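Local atomic coordinates of ADP-ribosylating toxin CARDS (PDB entry 4TLV), a protein that transfers the ADP-ribosyl group of NAD+ onto multiple target proteins and provokes vacuole formation in mammalian cells as the main virulence factor of Mycoplasma pneumoniae. Residues V108-S112 against G113-M117; A218-S221 against E222-A226; S225-L228 against S229-C232; E381-Q385 against T386-L390. One frame throughout, in Å; residues are numbered along the deposited sequence.

Interaction 1 (V108-S112 against G113-M117); sequences VVFDS and GDREM
In the strand-to-helix turn that leads from strand 108-110 into helix 115-126 of the mono-ADP-ribosyltransferase domain, the ring of Phe-110 lies against the backbone at the start of the helix. One ring face carries the peptide between Asp-114 and Arg-115: Phe-110 CE1 is 3.6 Å from Asp-114 C, and Phe-110 CZ comes equally near Arg-115 N. Asp-114 CA sits over the same face in a CH-pi contact, 4.1 Å from the ring centroid of Phe-110 and 21° off its normal. The first methylene of Arg-115 adds to this, with Arg-115 CB 3.7 Å from Phe-110 CZ. Val-108 CG1 covers the opposite face, 3.7 Å above the ring centre of Phe-110, which is thus clamped between its own strand and the incoming helix. Asp-114 is the N-cap of that helix: its OD1 accepts from Met-117 N at 3.0 Å, the N-H pointing almost straight at it (168°). Gly-113, at positive phi, turns the chain before the cap. Arg-115 carries its guanidinium away from the ring, with CG anti to the backbone N (chi1 -177°) and a bend at chi3, to reach Met-103 O on helix 92-104 and a glycerol molecule.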
ATOM      1  N   VAL A 108     -20.850  16.618   7.592  1.00 21.23           N
ATOM      2  CA  VAL A 108     -20.448  17.161   6.310  1.00 19.33           C
ATOM      3  C   VAL A 108     -21.615  17.864   5.620  1.00 24.42           C
ATOM      4  O   VAL A 108     -22.747  17.390   5.649  1.00 25.91           O
ATOM      5  CB  VAL A 108     -19.901  16.049   5.382  1.00 25.78           C
ATOM      6  CG1 VAL A 108     -19.812  16.546   3.939  1.00 22.11           C
ATOM      7  CG2 VAL A 108     -18.533  15.548   5.890  1.00 20.47           C
ATOM      8  N   VAL A 109     -21.335  18.994   4.993  1.00 23.86           N
ATOM      9  CA  VAL A 109     -22.312  19.631   4.125  1.00 26.99           C
ATOM     10  C   VAL A 109     -21.925  19.378   2.680  1.00 24.14           C
ATOM     11  O   VAL A 109     -20.840  19.766   2.241  1.00 25.37           O
ATOM     12  CB  VAL A 109     -22.403  21.146   4.411  1.00 27.01           C
ATOM     13  CG1 VAL A 109     -23.085  21.867   3.263  1.00 29.79           C
ATOM     14  CG2 VAL A 109     -23.145  21.377   5.719  1.00 28.40           C
ATOM     15  N   PHE A 110     -22.798  18.714   1.929  1.00 21.39           N
ATOM     16  CA  PHE A 110     -22.484  18.429   0.538  1.00 20.82           C
ATOM     17  C   PHE A 110     -22.890  19.600  -0.348  1.00 27.35           C
ATOM     18  O   PHE A 110     -24.070  19.777  -0.660  1.00 24.51           O
ATOM     19  CB  PHE A 110     -23.123  17.098   0.088  1.00 20.18           C
ATOM     20  CG  PHE A 110     -22.560  15.896   0.805  1.00 19.31           C
ATOM     21  CD1 PHE A 110     -21.401  15.274   0.341  1.00 20.89           C
ATOM     22  CD2 PHE A 110     -23.154  15.413   1.953  1.00 18.44           C
ATOM     23  CE1 PHE A 110     -20.865  14.183   1.008  1.00 19.75           C
ATOM     24  CE2 PHE A 110     -22.621  14.316   2.630  1.00 20.93           C
ATOM     25  CZ  PHE A 110     -21.469  13.701   2.155  1.00 18.60           C
ATOM     26  N   ASP A 111     -21.907  20.414  -0.732  1.00 22.81           N
ATOM     27  CA  ASP A 111     -22.150  21.510  -1.662  1.00 25.11           C
ATOM     28  C   ASP A 111     -22.564  20.953  -3.012  1.00 28.74           C
ATOM     29  O   ASP A 111     -23.340  21.562  -3.748  1.00 29.18           O
ATOM     30  CB  ASP A 111     -20.892  22.362  -1.839  1.00 25.87           C
ATOM     31  CG  ASP A 111     -20.525  23.132  -0.587  1.00 32.18           C
ATOM     32  OD1 ASP A 111     -21.350  23.188   0.349  1.00 29.48           O
ATOM     33  OD2 ASP A 111     -19.405  23.684  -0.546  1.00 32.11           O
ATOM     34  N   SER A 112     -22.028  19.781  -3.326  1.00 26.55           N
ATOM     35  CA  SER A 112     -22.303  19.110  -4.582  1.00 25.52           C
ATOM     36  C   SER A 112     -22.129  17.620  -4.321  1.00 26.15           C
ATOM     37  O   SER A 112     -21.329  17.231  -3.467  1.00 23.62           O
ATOM     38  CB  SER A 112     -21.324  19.582  -5.658  1.00 30.52           C
ATOM     39  OG  SER A 112     -21.601  18.981  -6.907  1.00 42.89           O
ATOM     40  N   GLY A 113     -22.892  16.796  -5.031  1.00 24.45           N
ATOM     41  CA  GLY A 113     -22.853  15.356  -4.829  1.00 23.82           C
ATOM     42  C   GLY A 113     -23.462  14.919  -3.507  1.00 23.38           C
ATOM     43  O   GLY A 113     -24.215  15.662  -2.876  1.00 23.75           O
ATOM     44  N   ASP A 114     -23.139  13.702  -3.082  1.00 19.64           N
ATOM     45  CA  ASP A 114     -23.697  13.146  -1.854  1.00 20.93           C
ATOM     46  C   ASP A 114     -22.787  12.083  -1.249  1.00 20.14           C
ATOM     47  O   ASP A 114     -21.746  11.769  -1.809  1.00 19.71           O
ATOM     48  CB  ASP A 114     -25.113  12.599  -2.086  1.00 18.84           C
ATOM     49  CG  ASP A 114     -25.174  11.477  -3.143  1.00 26.98           C
ATOM     50  OD1 ASP A 114     -24.169  10.761  -3.377  1.00 23.62           O
ATOM     51  OD2 ASP A 114     -26.264  11.288  -3.731  1.00 29.68           O
ATOM     52  N   ARG A 115     -23.189  11.526  -0.115  1.00 15.08           N
ATOM     53  CA  ARG A 115     -22.334  10.584   0.594  1.00 17.92           C
ATOM     54  C   ARG A 115     -22.066   9.291  -0.195  1.00 21.17           C
ATOM     55  O   ARG A 115     -20.953   8.775  -0.178  1.00 18.36           O
ATOM     56  CB  ARG A 115     -22.884  10.259   1.976  1.00 16.10           C
ATOM     57  CG  ARG A 115     -21.960   9.326   2.771  1.00 19.23           C
ATOM     58  CD  ARG A 115     -22.416   9.169   4.189  1.00 18.91           C
ATOM     59  NE  ARG A 115     -23.584   8.298   4.312  1.00 22.30           N
ATOM     60  CZ  ARG A 115     -24.157   7.999   5.474  1.00 24.34           C
ATOM     61  NH1 ARG A 115     -23.670   8.491   6.602  1.00 23.57           N
ATOM     62  NH2 ARG A 115     -25.207   7.197   5.516  1.00 25.30           N
ATOM     63  N   GLU A 116     -23.083   8.772  -0.874  1.00 18.68           N
ATOM     64  CA  GLU A 116     -22.902   7.565  -1.679  1.00 22.71           C
ATOM     65  C   GLU A 116     -21.787   7.782  -2.707  1.00 22.68           C
ATOM     66  O   GLU A 116     -20.894   6.948  -2.852  1.00 17.65           O
ATOM     67  CB  GLU A 116     -24.211   7.154  -2.369  1.00 26.61           C
ATOM     68  CG  GLU A 116     -24.093   5.882  -3.220  1.00 34.55           C
ATOM     69  CD  GLU A 116     -25.391   5.512  -3.954  1.00 52.04           C
ATOM     70  OE1 GLU A 116     -26.377   6.282  -3.870  1.00 57.24           O
ATOM     71  OE2 GLU A 116     -25.420   4.447  -4.616  1.00 48.95           O
ATOM     72  N   MET A 117     -21.830   8.911  -3.403  1.00 17.67           N
ATOM     73  CA  MET A 117     -20.792   9.240  -4.371  1.00 19.76           C
ATOM     74  C   MET A 117     -19.421   9.410  -3.717  1.00 20.37           C
ATOM     75  O   MET A 117     -18.408   8.972  -4.263  1.00 16.31           O
ATOM     76  CB  MET A 117     -21.151  10.522  -5.127  1.00 22.11           C
ATOM     77  CG  MET A 117     -22.384  10.406  -5.999  1.00 21.42           C
ATOM     78  SD  MET A 117     -22.920  12.026  -6.609  1.00 32.26           S
ATOM     79  CE  MET A 117     -21.525  12.541  -7.630  1.00 31.80           C
TER

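Interaction 2 (A218-S221 against E222-A226); sequences ADVS and EGTSA
The carbonyl oxygen of Ser-221 receives two donors from Thr-224: the backbone Thr-224 N at 3.0 Å, which stands well above the carbonyl plane of Ser-221, and the hydroxyl Thr-224 OG1 in a weak bond of 3.1 Å. Arg-61 NH2 adds a further weak bond to this oxygen. The hydroxyl is brought there by a chi1 of -56°, beside the backbone N of Thr-224, and the same rotation sends the methyl the other way, so that Thr-224 CG2 lies 3.5 Å from Val-220 CG2. The other branch, Val-220 CG1, touches Ala-226 CB at 3.8 Å, extending a small apolar patch that includes Ala-218 CB. Two backbone bonds join Ala-218 and Ala-226, and Val-220 N gives a third, nearly straight one to Thr-224 O (3.0 Å, 169°). Asp-219 OD1 accepts from Ser-221 N at 3.0 Å, closing an Asx turn, and also bonds Ser-268 OG, while the hydroxyl of Ser-221 meets Glu-252 and the carboxylate of Glu-222 meets Thr-433. The bend is a type I' turn from Ser-221 to Thr-224, reversing the chain at the tip of the beta hairpin of strands 214-219 and 225-226, within the region inferred to form the NAD+-binding pocket.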
ATOM      1  N   ALA A 218      -5.472   7.015 -15.612  1.00 12.25           N
ATOM      2  CA  ALA A 218      -4.466   6.539 -16.542  1.00 13.84           C
ATOM      3  C   ALA A 218      -4.252   5.026 -16.350  1.00 13.04           C
ATOM      4  O   ALA A 218      -4.035   4.553 -15.228  1.00 12.79           O
ATOM      5  CB  ALA A 218      -3.163   7.305 -16.353  1.00 13.24           C
ATOM      6  N   ASP A 219      -4.321   4.277 -17.445  1.00 12.14           N
ATOM      7  CA  ASP A 219      -4.044   2.838 -17.430  1.00 12.47           C
ATOM      8  C   ASP A 219      -2.527   2.655 -17.552  1.00 11.49           C
ATOM      9  O   ASP A 219      -1.946   2.964 -18.598  1.00 11.55           O
ATOM     10  CB  ASP A 219      -4.757   2.172 -18.612  1.00 10.30           C
ATOM     11  CG  ASP A 219      -4.547   0.684 -18.669  1.00 13.10           C
ATOM     12  OD1 ASP A 219      -3.599   0.175 -18.033  1.00 12.96           O
ATOM     13  OD2 ASP A 219      -5.354   0.011 -19.352  1.00 14.47           O
ATOM     14  N   VAL A 220      -1.881   2.155 -16.497  1.00 12.43           N
ATOM     15  CA  VAL A 220      -0.422   2.015 -16.530  1.00 12.99           C
ATOM     16  C   VAL A 220       0.057   0.559 -16.559  1.00  9.92           C
ATOM     17  O   VAL A 220       1.140   0.244 -16.058  1.00 10.76           O
ATOM     18  CB  VAL A 220       0.275   2.832 -15.405  1.00 11.82           C
ATOM     19  CG1 VAL A 220       0.098   4.327 -15.661  1.00 11.99           C
ATOM     20  CG2 VAL A 220      -0.266   2.426 -14.006  1.00  8.93           C
ATOM     21  N   SER A 221      -0.774  -0.298 -17.154  1.00 10.39           N
ATOM     22  CA  SER A 221      -0.470  -1.699 -17.464  1.00 11.26           C
ATOM     23  C   SER A 221      -0.812  -2.658 -16.336  1.00 11.22           C
ATOM     24  O   SER A 221      -0.851  -2.276 -15.167  1.00 11.98           O
ATOM     25  CB  SER A 221       0.987  -1.906 -17.897  1.00 14.18           C
ATOM     26  OG  SER A 221       1.356  -0.990 -18.913  1.00 14.60           O
ATOM     27  N   GLU A 222      -1.083  -3.899 -16.723  1.00 11.13           N
ATOM     28  CA  GLU A 222      -1.407  -4.967 -15.790  1.00 10.20           C
ATOM     29  C   GLU A 222      -2.553  -4.608 -14.853  1.00 10.93           C
ATOM     30  O   GLU A 222      -2.569  -5.002 -13.688  1.00 10.46           O
ATOM     31  CB  GLU A 222      -0.169  -5.392 -15.014  1.00 12.08           C
ATOM     32  CG  GLU A 222       0.797  -6.145 -15.903  1.00 15.04           C
ATOM     33  CD  GLU A 222       2.052  -6.546 -15.174  1.00 15.47           C
ATOM     34  OE1 GLU A 222       2.744  -5.647 -14.642  1.00 15.12           O
ATOM     35  OE2 GLU A 222       2.327  -7.758 -15.141  1.00 17.96           O
ATOM     36  N   GLY A 223      -3.520  -3.878 -15.391  1.00 10.85           N
ATOM     37  CA  GLY A 223      -4.739  -3.576 -14.653  1.00 10.18           C
ATOM     38  C   GLY A 223      -4.611  -2.392 -13.714  1.00  9.80           C
ATOM     39  O   GLY A 223      -5.574  -2.028 -13.028  1.00 10.44           O
ATOM     40  N   THR A 224      -3.431  -1.792 -13.678  1.00  9.32           N
ATOM     41  CA  THR A 224      -3.113  -0.766 -12.685  1.00  9.94           C
ATOM     42  C   THR A 224      -3.647   0.604 -13.094  1.00 11.57           C
ATOM     43  O   THR A 224      -3.484   1.007 -14.237  1.00 13.10           O
ATOM     44  CB  THR A 224      -1.580  -0.696 -12.464  1.00 11.54           C
ATOM     45  OG1 THR A 224      -1.121  -1.992 -12.081  1.00 10.59           O
ATOM     46  CG2 THR A 224      -1.209   0.307 -11.379  1.00  9.07           C
ATOM     47  N   SER A 225      -4.307   1.290 -12.159  1.00 12.41           N
ATOM     48  CA  SER A 225      -4.794   2.653 -12.370  1.00 13.26           C
ATOM     49  C   SER A 225      -3.814   3.652 -11.770  1.00 10.83           C
ATOM     50  O   SER A 225      -3.268   3.404 -10.699  1.00 11.76           O
ATOM     51  CB  SER A 225      -6.145   2.846 -11.659  1.00 12.30           C
ATOM     52  OG  SER A 225      -7.059   1.827 -11.995  1.00 14.75           O
ATOM     53  N   ALA A 226      -3.602   4.779 -12.451  1.00  9.84           N
ATOM     54  CA  ALA A 226      -2.804   5.879 -11.908  1.00  9.32           C
ATOM     55  C   ALA A 226      -3.627   7.157 -12.012  1.00 11.53           C
ATOM     56  O   ALA A 226      -4.400   7.316 -12.956  1.00 12.18           O
ATOM     57  CB  ALA A 226      -1.475   6.037 -12.687  1.00  8.73           C
TER

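Interaction 3 (S225-L228 against S229-C232); sequences SASL and SFAC
Strand 225-226 runs directly into a single short turn of helix, and the backbone of Ser-227 and Leu-228 supplies the acceptors for its first bonds. Ser-227 O takes two N-H groups: that of Ala-231 at 3.1 Å, nearly straight at 167° and in the carbonyl plane, and that of Phe-230 in a weak, strongly bent bond. Leu-228 O follows with Cys-232 N at 2.8 Å, its donor tilted from the carbonyl plane. Cys-232 is where the chain leaves helical geometry. Ser-227 occupies the N-cap position, but its side chain makes no capping bond; with chi1 at 52° the hydroxyl is set between the backbone N and the carbonyl carbon, and its OG approaches Phe-230 CD1 at 3.4 Å.

This strand-to-helix junction lies in the part of the toxin inferred to form the NAD+-binding pocket, and it leads to the disulfide that Cys-232 makes with Cys-249. The sulfur is cushioned by the leucine one helical turn back, with Cys-232 SG 3.9 Å from Leu-228 CG and about as far from Leu-228 CB. A chi1 of -39° turns that sulfur beside the backbone N of Cys-232, back along the helix. Ala-226 CB and Ala-231 CB make a looser apolar contact at 4.4 Å, strand methyl to helix methyl. Beyond the two segments, the ring of Phe-230 packs on Ser-51 and Ser-53 of strand 49-53 and on Gln-132, whereas Leu-228 leans on Phe-44 and on Ser-216 of strand 214-219.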
ATOM      1  N   SER A 225      -4.307   1.290 -12.159  1.00 12.41           N
ATOM      2  CA  SER A 225      -4.794   2.653 -12.370  1.00 13.26           C
ATOM      3  C   SER A 225      -3.814   3.652 -11.770  1.00 10.83           C
ATOM      4  O   SER A 225      -3.268   3.404 -10.699  1.00 11.76           O
ATOM      5  CB  SER A 225      -6.145   2.846 -11.659  1.00 12.30           C
ATOM      6  OG  SER A 225      -7.059   1.827 -11.995  1.00 14.75           O
ATOM      7  N   ALA A 226      -3.602   4.779 -12.451  1.00  9.84           N
ATOM      8  CA  ALA A 226      -2.804   5.879 -11.908  1.00  9.32           C
ATOM      9  C   ALA A 226      -3.627   7.157 -12.012  1.00 11.53           C
ATOM     10  O   ALA A 226      -4.400   7.316 -12.956  1.00 12.18           O
ATOM     11  CB  ALA A 226      -1.475   6.037 -12.687  1.00  8.73           C
ATOM     12  N   SER A 227      -3.490   8.069 -11.058  1.00 10.48           N
ATOM     13  CA  SER A 227      -4.108   9.375 -11.288  1.00 12.94           C
ATOM     14  C   SER A 227      -3.275  10.140 -12.297  1.00 10.77           C
ATOM     15  O   SER A 227      -2.072   9.903 -12.456  1.00 11.57           O
ATOM     16  CB  SER A 227      -4.259  10.192 -10.004  1.00 16.02           C
ATOM     17  OG  SER A 227      -3.035  10.269  -9.332  1.00 17.27           O
ATOM     18  N   LEU A 228      -3.914  11.072 -12.982  1.00 13.59           N
ATOM     19  CA  LEU A 228      -3.198  11.885 -13.953  1.00 13.19           C
ATOM     20  C   LEU A 228      -2.134  12.783 -13.302  1.00 13.87           C
ATOM     21  O   LEU A 228      -1.169  13.183 -13.955  1.00 13.06           O
ATOM     22  CB  LEU A 228      -4.185  12.700 -14.795  1.00 14.67           C
ATOM     23  CG  LEU A 228      -4.889  11.916 -15.920  1.00 13.05           C
ATOM     24  CD1 LEU A 228      -5.688  10.705 -15.417  1.00 14.26           C
ATOM     25  CD2 LEU A 228      -5.780  12.861 -16.735  1.00 13.17           C
ATOM     26  N   SER A 229      -2.277  13.093 -12.020  1.00 11.89           N
ATOM     27  CA  SER A 229      -1.320  13.944 -11.373  0.60 13.04           C
ATOM     28  C   SER A 229       0.090  13.128 -11.336  1.00 14.51           C
ATOM     29  O   SER A 229       1.151  13.738 -11.361  1.00 15.27           O
ATOM     30  CB  SER A 229      -1.717  14.392  -9.964  0.60 14.04           C
ATOM     31  OG  SER A 229      -1.949  13.263  -9.133  0.60 15.29           O
ATOM     32  N   PHE A 230       0.022  11.799 -11.271  1.00 12.35           N
ATOM     33  CA  PHE A 230       1.219  10.963 -11.358  1.00 13.08           C
ATOM     34  C   PHE A 230       1.650  10.740 -12.822  1.00 12.17           C
ATOM     35  O   PHE A 230       2.823  10.928 -13.175  1.00 14.56           O
ATOM     36  CB  PHE A 230       0.992   9.601 -10.670  1.00 13.27           C
ATOM     37  CG  PHE A 230       1.170   9.636  -9.168  1.00 13.42           C
ATOM     38  CD1 PHE A 230       0.243  10.280  -8.355  1.00 13.04           C
ATOM     39  CD2 PHE A 230       2.257   9.024  -8.569  1.00 21.75           C
ATOM     40  CE1 PHE A 230       0.412  10.338  -6.969  1.00 13.18           C
ATOM     41  CE2 PHE A 230       2.430   9.069  -7.174  1.00 17.70           C
ATOM     42  CZ  PHE A 230       1.511   9.734  -6.378  1.00 16.56           C
ATOM     43  N   ALA A 231       0.705  10.330 -13.663  1.00 11.92           N
ATOM     44  CA  ALA A 231       1.028   9.906 -15.039  1.00 12.82           C
ATOM     45  C   ALA A 231       1.313  11.054 -16.018  1.00 15.84           C
ATOM     46  O   ALA A 231       1.926  10.834 -17.074  1.00 16.40           O
ATOM     47  CB  ALA A 231      -0.065   9.026 -15.588  1.00 11.89           C
ATOM     48  N   CYS A 232       0.844  12.259 -15.689  1.00 12.81           N
ATOM     49  CA  CYS A 232       1.054  13.428 -16.551  1.00 13.35           C
ATOM     50  C   CYS A 232       1.714  14.539 -15.740  1.00 13.66           C
ATOM     51  O   CYS A 232       1.112  15.589 -15.534  1.00 14.98           O
ATOM     52  CB  CYS A 232      -0.278  13.945 -17.099  1.00 18.81           C
ATOM     53  SG  CYS A 232      -1.492  12.700 -17.567  1.00 23.16           S
TER

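Interaction 4 (E381-Q385 against T386-L390); sequences ELLGQ and TENGL
This is a local contact round a surface turn, in the connection between strands 375-380 and 388-393 of the D2 domain; it brings the side chain of Leu-383 against that of the buried Asn-388. Leu-383 CD1 lies 3.5 Å from Asn-388 CB and 3.6 Å from Asn-388 CG, while Leu-383 CB approaches the amide nitrogen, Asn-388 ND2, at 3.6 Å. The amide therefore has hydrocarbon beside it and polar partners at its ends. Asn-388 ND2 donates to Thr-386 O at 2.8 Å, in the amide plane and almost dead straight (176°). A water that donates to Gly-384 O also accepts from Asn-388 ND2, at 3.3 Å from that nitrogen, and Asn-388 OD1 takes the backbone N-H of Ser-380, so both ends of the amide are held and its rotation is fixed. A chi1 of 71° swings the group back over the turn. Thr-386 N closes the loop by donating to Leu-383 O at 3.1 Å, with Gly-384 at positive phi in the second position. Leu-383 also packs on Val-405 and Leu-348. The bend is a type II' turn from Leu-383 to Thr-386 that starts on the last residue of the 3-10 segment 381-383, in one of the loops between strands of a beta-trefoil.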
ATOM      1  N   GLU A 381      12.497  -4.522   1.521  1.00 11.94           N
ATOM      2  CA  GLU A 381      12.386  -3.166   2.053  1.00 15.69           C
ATOM      3  C   GLU A 381      12.636  -3.140   3.559  1.00 15.65           C
ATOM      4  O   GLU A 381      12.881  -2.083   4.126  1.00 15.21           O
ATOM      5  CB  GLU A 381      11.017  -2.532   1.751  1.00 13.56           C
ATOM      6  CG  GLU A 381      10.743  -2.282   0.275  1.00 15.21           C
ATOM      7  CD  GLU A 381      11.562  -1.128  -0.301  1.00 23.92           C
ATOM      8  OE1 GLU A 381      12.346  -0.487   0.443  1.00 23.50           O
ATOM      9  OE2 GLU A 381      11.407  -0.857  -1.507  1.00 20.13           O
ATOM     10  N   LEU A 382      12.570  -4.301   4.208  1.00 16.64           N
ATOM     11  CA  LEU A 382      12.805  -4.355   5.655  1.00 17.57           C
ATOM     12  C   LEU A 382      14.242  -3.930   6.003  1.00 22.46           C
ATOM     13  O   LEU A 382      14.505  -3.402   7.093  1.00 24.58           O
ATOM     14  CB  LEU A 382      12.505  -5.758   6.195  1.00 16.54           C
ATOM     15  CG  LEU A 382      12.401  -5.886   7.717  1.00 24.61           C
ATOM     16  CD1 LEU A 382      11.244  -5.042   8.244  1.00 23.84           C
ATOM     17  CD2 LEU A 382      12.233  -7.327   8.123  1.00 21.45           C
ATOM     18  N   LEU A 383      15.166  -4.136   5.069  1.00 20.70           N
ATOM     19  CA  LEU A 383      16.578  -3.851   5.315  1.00 23.39           C
ATOM     20  C   LEU A 383      16.967  -2.450   4.872  1.00 28.21           C
ATOM     21  O   LEU A 383      18.139  -2.085   4.912  1.00 30.21           O
ATOM     22  CB  LEU A 383      17.476  -4.900   4.652  1.00 24.10           C
ATOM     23  CG  LEU A 383      17.415  -6.291   5.298  1.00 28.55           C
ATOM     24  CD1 LEU A 383      18.190  -7.319   4.499  1.00 26.61           C
ATOM     25  CD2 LEU A 383      17.926  -6.231   6.734  1.00 35.66           C
ATOM     26  N   GLY A 384      15.979  -1.660   4.457  1.00 24.51           N
ATOM     27  CA  GLY A 384      16.203  -0.248   4.191  1.00 27.01           C
ATOM     28  C   GLY A 384      17.260   0.025   3.138  1.00 28.83           C
ATOM     29  O   GLY A 384      17.302  -0.633   2.095  1.00 29.60           O
ATOM     30  N   GLN A 385      18.132   0.992   3.415  1.00 30.54           N
ATOM     31  CA  GLN A 385      19.149   1.398   2.448  1.00 34.58           C
ATOM     32  C   GLN A 385      20.274   0.379   2.327  1.00 33.96           C
ATOM     33  O   GLN A 385      21.151   0.525   1.475  1.00 35.97           O
ATOM     34  CB  GLN A 385      19.734   2.774   2.803  1.00 32.30           C
ATOM     35  CG  GLN A 385      18.705   3.898   2.905  1.00 38.57           C
ATOM     36  CD  GLN A 385      17.930   4.115   1.615  1.00 54.10           C
ATOM     37  OE1 GLN A 385      18.300   3.601   0.556  1.00 58.08           O
ATOM     38  NE2 GLN A 385      16.848   4.886   1.698  1.00 63.38           N
ATOM     39  N   THR A 386      20.264  -0.638   3.185  1.00 26.96           N
ATOM     40  CA  THR A 386      21.293  -1.676   3.122  1.00 29.16           C
ATOM     41  C   THR A 386      21.097  -2.569   1.904  1.00 27.78           C
ATOM     42  O   THR A 386      20.081  -3.264   1.790  1.00 26.30           O
ATOM     43  CB  THR A 386      21.297  -2.567   4.374  1.00 27.52           C
ATOM     44  OG1 THR A 386      21.579  -1.781   5.538  1.00 31.76           O
ATOM     45  CG2 THR A 386      22.345  -3.643   4.238  1.00 26.71           C
ATOM     46  N   GLU A 387      22.070  -2.564   0.998  1.00 24.03           N
ATOM     47  CA  GLU A 387      21.980  -3.397  -0.186  1.00 26.92           C
ATOM     48  C   GLU A 387      21.846  -4.836   0.270  1.00 23.54           C
ATOM     49  O   GLU A 387      22.581  -5.286   1.154  1.00 21.07           O
ATOM     50  CB  GLU A 387      23.211  -3.221  -1.069  1.00 31.26           C
ATOM     51  CG  GLU A 387      23.356  -1.824  -1.637  1.00 40.34           C
ATOM     52  CD  GLU A 387      24.552  -1.698  -2.563  1.00 60.43           C
ATOM     53  OE1 GLU A 387      25.493  -2.516  -2.442  1.00 58.08           O
ATOM     54  OE2 GLU A 387      24.556  -0.777  -3.412  1.00 71.44           O
ATOM     55  N   ASN A 388      20.896  -5.553  -0.319  1.00 21.40           N
ATOM     56  CA  ASN A 388      20.582  -6.898   0.126  1.00 19.13           C
ATOM     57  C   ASN A 388      19.920  -7.706  -0.990  1.00 18.66           C
ATOM     58  O   ASN A 388      19.522  -7.153  -2.030  1.00 18.55           O
ATOM     59  CB  ASN A 388      19.685  -6.843   1.364  1.00 18.87           C
ATOM     60  CG  ASN A 388      18.268  -6.359   1.046  1.00 19.76           C
ATOM     61  OD1 ASN A 388      17.385  -7.165   0.791  1.00 17.57           O
ATOM     62  ND2 ASN A 388      18.052  -5.047   1.081  1.00 17.75           N
ATOM     63  N   GLY A 389      19.834  -9.014  -0.791  1.00 17.11           N
ATOM     64  CA  GLY A 389      19.280  -9.901  -1.802  1.00 16.47           C
ATOM     65  C   GLY A 389      18.823 -11.231  -1.235  1.00 17.45           C
ATOM     66  O   GLY A 389      18.970 -11.506  -0.035  1.00 16.21           O
ATOM     67  N   LEU A 390      18.277 -12.073  -2.101  1.00 17.52           N
ATOM     68  CA  LEU A 390      17.850 -13.405  -1.701  1.00 18.49           C
ATOM     69  C   LEU A 390      19.045 -14.354  -1.722  1.00 20.76           C
ATOM     70  O   LEU A 390      19.923 -14.229  -2.579  1.00 21.62           O
ATOM     71  CB  LEU A 390      16.771 -13.929  -2.649  1.00 17.32           C
ATOM     72  CG  LEU A 390      15.407 -13.230  -2.653  1.00 17.36           C
ATOM     73  CD1 LEU A 390      14.520 -13.859  -3.750  1.00 16.11           C
ATOM     74  CD2 LEU A 390      14.740 -13.342  -1.277  1.00 15.53           C
TER
HETATM   75  O   HOH W   1      15.960  -2.534   0.890  1.00 28.22           O

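From the N terminus, interaction 1 comes first, closing the turn between strand 108-110 and helix 115-126 in the mono-ADP-ribosyltransferase domain, about 28 Å from interaction 2, centre to centre. Interaction 2 reverses the chain at the end of strand 214-219, and interaction 3 begins on the strand where it finishes: the two share Ser-225 and Ala-226. They also touch in space, Ala-218 CB meeting Ala-231 CB at 3.6 Å, so hairpin and helical turn form one packed unit. Interaction 4 closes a loop in the D2 beta-trefoil, its nearest atoms about 15 Å from interaction 3. None nests within another: interactions 2 and 3 overlap at the shared strand, while interactions 1 and 4 stand in series with them.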